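Long-range contact in WlaRA, TDP-fucose-3,4-ketoisomerase (PDB 5TPV), which is a beta-rich member of the cupin superfamily (WxcM-like family) that forms a two-chain assembly and binds thymidine-5'-diphosphate: residues K32-I37 with L107-T112. Residues are numbered along the deposited sequence; the frame is centred on the assembly and turned at random.
With TYD (thymidine-5'-diphosphate), chain E.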
ATOM      1  N   LYS B  32       8.348   4.950   1.323  1.00 30.93           N
ATOM      2  CA  LYS B  32       9.406   3.967   1.580  1.00 29.71           C
ATOM      3  C   LYS B  32       8.883   2.626   2.209  1.00 25.50           C
ATOM      4  O   LYS B  32       9.550   1.581   2.164  1.00 32.60           O
ATOM      5  CB  LYS B  32      10.293   4.624   2.633  1.00 39.41           C
ATOM      6  CG  LYS B  32      11.776   4.793   2.374  1.00 54.89           C
ATOM      7  CD  LYS B  32      12.125   6.225   1.987  1.00 59.51           C
ATOM      8  CE  LYS B  32      13.544   6.571   2.426  1.00 84.06           C
ATOM      9  NZ  LYS B  32      14.541   5.454   2.361  1.00 81.77           N
ATOM     10  N   ARG B  33       7.722   2.668   2.836  1.00 28.19           N
ATOM     11  CA  ARG B  33       7.121   1.530   3.488  1.00 26.81           C
ATOM     12  C   ARG B  33       5.596   1.663   3.524  1.00 28.07           C
ATOM     13  O   ARG B  33       5.029   2.774   3.689  1.00 35.84           O
ATOM     14  CB  ARG B  33       7.720   1.471   4.895  1.00 25.13           C
ATOM     15  CG  ARG B  33       6.895   0.718   5.927  1.00 32.83           C
ATOM     16  CD  ARG B  33       7.649   0.481   7.237  1.00 32.78           C
ATOM     17  NE  ARG B  33       7.912   1.776   7.840  1.00 31.99           N
ATOM     18  CZ  ARG B  33       7.639   2.133   9.098  1.00 30.51           C
ATOM     19  NH1 ARG B  33       7.919   3.352   9.477  1.00 33.61           N
ATOM     20  NH2 ARG B  33       7.108   1.314   9.973  1.00 31.34           N
ATOM     21  N   ILE B  34       4.938   0.507   3.452  1.00 28.42           N
ATOM     22  CA  ILE B  34       3.476   0.404   3.460  1.00 28.16           C
ATOM     23  C   ILE B  34       3.205  -0.668   4.476  1.00 26.30           C
ATOM     24  O   ILE B  34       3.952  -1.602   4.518  1.00 26.97           O
ATOM     25  CB  ILE B  34       3.015  -0.087   2.033  1.00 31.86           C
ATOM     26  CG1 ILE B  34       2.217   1.025   1.510  1.00 38.87           C
ATOM     27  CG2 ILE B  34       2.456  -1.516   1.810  1.00 32.26           C
ATOM     28  CD1 ILE B  34       3.239   2.015   1.078  1.00 32.87           C
ATOM     29  N   PHE B  35       2.104  -0.593   5.197  1.00 26.59           N
ATOM     30  CA  PHE B  35       1.624  -1.748   5.927  1.00 24.76           C
ATOM     31  C   PHE B  35       0.118  -1.732   6.007  1.00 26.67           C
ATOM     32  O   PHE B  35      -0.535  -0.730   5.776  1.00 28.13           O
ATOM     33  CB  PHE B  35       2.283  -1.889   7.326  1.00 25.50           C
ATOM     34  CG  PHE B  35       2.252  -0.651   8.150  1.00 27.00           C
ATOM     35  CD1 PHE B  35       1.243  -0.422   9.047  1.00 27.07           C
ATOM     36  CD2 PHE B  35       3.252   0.313   8.029  1.00 30.49           C
ATOM     37  CE1 PHE B  35       1.226   0.738   9.817  1.00 33.97           C
ATOM     38  CE2 PHE B  35       3.248   1.457   8.818  1.00 31.19           C
ATOM     39  CZ  PHE B  35       2.243   1.673   9.732  1.00 28.89           C
ATOM     40  N   TYR B  36      -0.449  -2.907   6.274  1.00 28.59           N
ATOM     41  CA  TYR B  36      -1.898  -3.032   6.366  1.00 29.71           C
ATOM     42  C   TYR B  36      -2.207  -3.971   7.523  1.00 28.81           C
ATOM     43  O   TYR B  36      -1.431  -4.888   7.867  1.00 28.32           O
ATOM     44  CB  TYR B  36      -2.580  -3.418   5.011  1.00 27.05           C
ATOM     45  CG  TYR B  36      -1.892  -4.528   4.287  1.00 29.69           C
ATOM     46  CD1 TYR B  36      -2.296  -5.849   4.454  1.00 29.82           C
ATOM     47  CD2 TYR B  36      -0.839  -4.278   3.409  1.00 29.00           C
ATOM     48  CE1 TYR B  36      -1.644  -6.872   3.836  1.00 28.72           C
ATOM     49  CE2 TYR B  36      -0.187  -5.318   2.787  1.00 29.72           C
ATOM     50  CZ  TYR B  36      -0.582  -6.599   3.021  1.00 27.04           C
ATOM     51  OH  TYR B  36       0.060  -7.641   2.392  1.00 27.25           O
ATOM     52  N   ILE B  37      -3.341  -3.657   8.135  1.00 29.28           N
ATOM     53  CA  ILE B  37      -3.813  -4.270   9.354  1.00 26.77           C
ATOM     54  C   ILE B  37      -5.241  -4.752   9.110  1.00 33.48           C
ATOM     55  O   ILE B  37      -6.093  -4.085   8.477  1.00 26.12           O
ATOM     56  CB  ILE B  37      -3.766  -3.263  10.509  1.00 28.80           C
ATOM     57  CG1 ILE B  37      -2.415  -2.575  10.508  1.00 29.90           C
ATOM     58  CG2 ILE B  37      -3.893  -3.986  11.841  1.00 31.14           C
ATOM     59  CD1 ILE B  37      -2.229  -1.533  11.592  1.00 31.99           C
ATOM     60  N   LEU B 107      -4.979   0.401   5.526  1.00 27.00           N
ATOM     61  CA  LEU B 107      -3.705   0.597   4.862  1.00 28.87           C
ATOM     62  C   LEU B 107      -3.059   1.916   5.323  1.00 26.26           C
ATOM     63  O   LEU B 107      -3.695   2.983   5.320  1.00 29.85           O
ATOM     64  CB  LEU B 107      -3.936   0.638   3.374  1.00 30.02           C
ATOM     65  CG  LEU B 107      -2.781   0.940   2.426  1.00 32.75           C
ATOM     66  CD1 LEU B 107      -1.729  -0.132   2.458  1.00 29.32           C
ATOM     67  CD2 LEU B 107      -3.241   1.184   0.989  1.00 34.23           C
ATOM     68  N   VAL B 108      -1.753   1.833   5.528  1.00 29.45           N
ATOM     69  CA  VAL B 108      -0.907   2.941   5.934  1.00 28.35           C
ATOM     70  C   VAL B 108       0.301   3.119   5.040  1.00 27.22           C
ATOM     71  O   VAL B 108       1.052   2.209   4.744  1.00 25.74           O
ATOM     72  CB  VAL B 108      -0.448   2.705   7.397  1.00 29.46           C
ATOM     73  CG1 VAL B 108       0.150   3.988   7.976  1.00 27.56           C
ATOM     74  CG2 VAL B 108      -1.648   2.285   8.226  1.00 23.80           C
ATOM     75  N   LEU B 109       0.504   4.357   4.609  1.00 27.93           N
ATOM     76  CA  LEU B 109       1.699   4.747   3.873  1.00 26.88           C
ATOM     77  C   LEU B 109       2.562   5.632   4.780  1.00 26.24           C
ATOM     78  O   LEU B 109       2.035   6.478   5.532  1.00 27.98           O
ATOM     79  CB  LEU B 109       1.284   5.580   2.666  1.00 27.85           C
ATOM     80  CG  LEU B 109      -0.047   5.188   1.968  1.00 32.09           C
ATOM     81  CD1 LEU B 109      -0.422   6.147   0.885  1.00 33.06           C
ATOM     82  CD2 LEU B 109       0.002   3.802   1.368  1.00 33.73           C
ATOM     83  N   THR B 110       3.871   5.443   4.676  1.00 27.72           N
ATOM     84  CA  THR B 110       4.820   6.235   5.412  1.00 31.24           C
ATOM     85  C   THR B 110       6.141   6.428   4.635  1.00 32.93           C
ATOM     86  O   THR B 110       6.460   5.763   3.637  1.00 28.30           O
ATOM     87  CB  THR B 110       5.063   5.673   6.815  1.00 31.83           C
ATOM     88  OG1 THR B 110       5.867   6.571   7.617  1.00 35.33           O
ATOM     89  CG2 THR B 110       5.789   4.391   6.708  1.00 27.78           C
ATOM     90  N   ASN B 111       6.859   7.448   5.084  1.00 31.82           N
ATOM     91  CA  ASN B 111       8.088   7.921   4.425  1.00 30.11           C
ATOM     92  C   ASN B 111       9.351   7.402   5.089  1.00 36.66           C
ATOM     93  O   ASN B 111      10.408   7.878   4.762  1.00 32.19           O
ATOM     94  CB  ASN B 111       8.098   9.440   4.387  1.00 32.44           C
ATOM     95  CG  ASN B 111       8.075  10.078   5.787  1.00 35.23           C
ATOM     96  OD1 ASN B 111       7.520   9.560   6.732  1.00 30.00           O
ATOM     97  ND2 ASN B 111       8.644  11.254   5.891  1.00 41.17           N
ATOM     98  N   THR B 112       9.273   6.405   5.976  1.00 36.71           N
ATOM     99  CA  THR B 112      10.509   5.883   6.570  1.00 33.69           C
ATOM    100  C   THR B 112      10.570   4.402   6.600  1.00 32.63           C
ATOM    101  O   THR B 112       9.528   3.763   6.625  1.00 33.71           O
ATOM    102  CB  THR B 112      10.616   6.314   8.067  1.00 37.61           C
ATOM    103  OG1 THR B 112       9.486   5.816   8.784  1.00 45.42           O
ATOM    104  CG2 THR B 112      10.569   7.826   8.243  1.00 33.64           C
TER
HETATM  105  PA  TYD E 201       3.220  -0.677  16.488  1.00 35.99           P
HETATM  106  O1A TYD E 201       4.006  -0.645  17.777  1.00 38.67           O
HETATM  107  O2A TYD E 201       3.288   0.493  15.535  1.00 39.31           O
HETATM  108  O3A TYD E 201       1.674  -0.947  16.847  1.00 32.16           O
HETATM  109  PB  TYD E 201       0.502  -0.313  15.943  1.00 35.58           P
HETATM  110  O1B TYD E 201      -0.759  -0.626  16.711  1.00 35.74           O
HETATM  111  O2B TYD E 201       0.845   1.156  15.878  1.00 33.09           O
HETATM  112  O3B TYD E 201       0.626  -1.041  14.626  1.00 37.25           O
HETATM  113  O5' TYD E 201       3.631  -2.008  15.681  1.00 36.29           O
HETATM  114  C5' TYD E 201       3.192  -3.289  16.126  1.00 37.52           C
HETATM  115  C4' TYD E 201       4.398  -4.197  16.335  1.00 34.81           C
HETATM  116  O4' TYD E 201       4.846  -4.702  15.074  1.00 34.20           O
HETATM  117  C3' TYD E 201       5.554  -3.439  16.968  1.00 34.64           C
HETATM  118  O3' TYD E 201       5.906  -4.036  18.220  1.00 37.53           O
HETATM  119  C2' TYD E 201       6.717  -3.540  15.999  1.00 31.65           C
HETATM  120  C1' TYD E 201       6.209  -4.355  14.818  1.00 31.71           C
HETATM  121  N1  TYD E 201       6.293  -3.557  13.594  1.00 30.56           N
HETATM  122  C2  TYD E 201       7.325  -3.815  12.663  1.00 34.93           C
HETATM  123  O2  TYD E 201       8.151  -4.724  12.899  1.00 34.14           O
HETATM  124  N3  TYD E 201       7.436  -3.106  11.531  1.00 32.84           N
HETATM  125  C4  TYD E 201       6.569  -2.128  11.251  1.00 32.93           C
HETATM  126  O4  TYD E 201       6.676  -1.470  10.194  1.00 32.21           O
HETATM  127  C5  TYD E 201       5.477  -1.837  12.211  1.00 32.70           C
HETATM  128  C5M TYD E 201       4.480  -0.743  11.931  1.00 33.79           C
HETATM  129  C6  TYD E 201       5.394  -2.592  13.372  1.00 31.58           C
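Arg33 reaches over Thr110 to take hold of Thr112 with two nitrogens from the side: NE gives a hydrogen bond of 2.8 Å to the carbonyl O of Thr112, and NH1 one of 3.0 Å to its OG1. CG of Arg33 lies anti to the backbone N (chi1 158°) and the chain bends at chi3 (64°), which brings the guanidinium over the Thr110 methyl, with NE 3.6 Å from CG2 of Thr110. From its edge, NH2 of Arg33 donates a hydrogen bond of 2.8 Å to O4 of thymidine-5'-diphosphate. Thr112 OG1 is also hydrogen-bonded to Ser54 OG, which would fix its position.

On the same face of the sheet, Phe35 lies between Val108 and the nucleotide. CB of Val108 lies over one face of the ring, offset toward the rim and 3.8 Å from the centroid in a CH-pi contact, while methyl C5M of the nucleotide sits over the centre of the opposite face.

The backbones are neighbouring antiparallel strands of the cupin beta-sheet, 33-38 being its outermost strand on this side within the chain. Phe35 and Val108 form a hydrogen-bonded pair; at the other end Lys32 and Arg33 both face Thr110 in a classic beta bulge, where Lys32 N to Thr110 O (3.1 Å) is nearly straight and the bond from Arg33 N is weak. On the reverse face, Ile34 packs its CG1 against CD2 of Leu109. Strand 33-38 also pairs with a strand of the second subunit, continuing the sheet across the dimer. The chemistry is consistent with a site that meets the base at two points, O4 and the methyl.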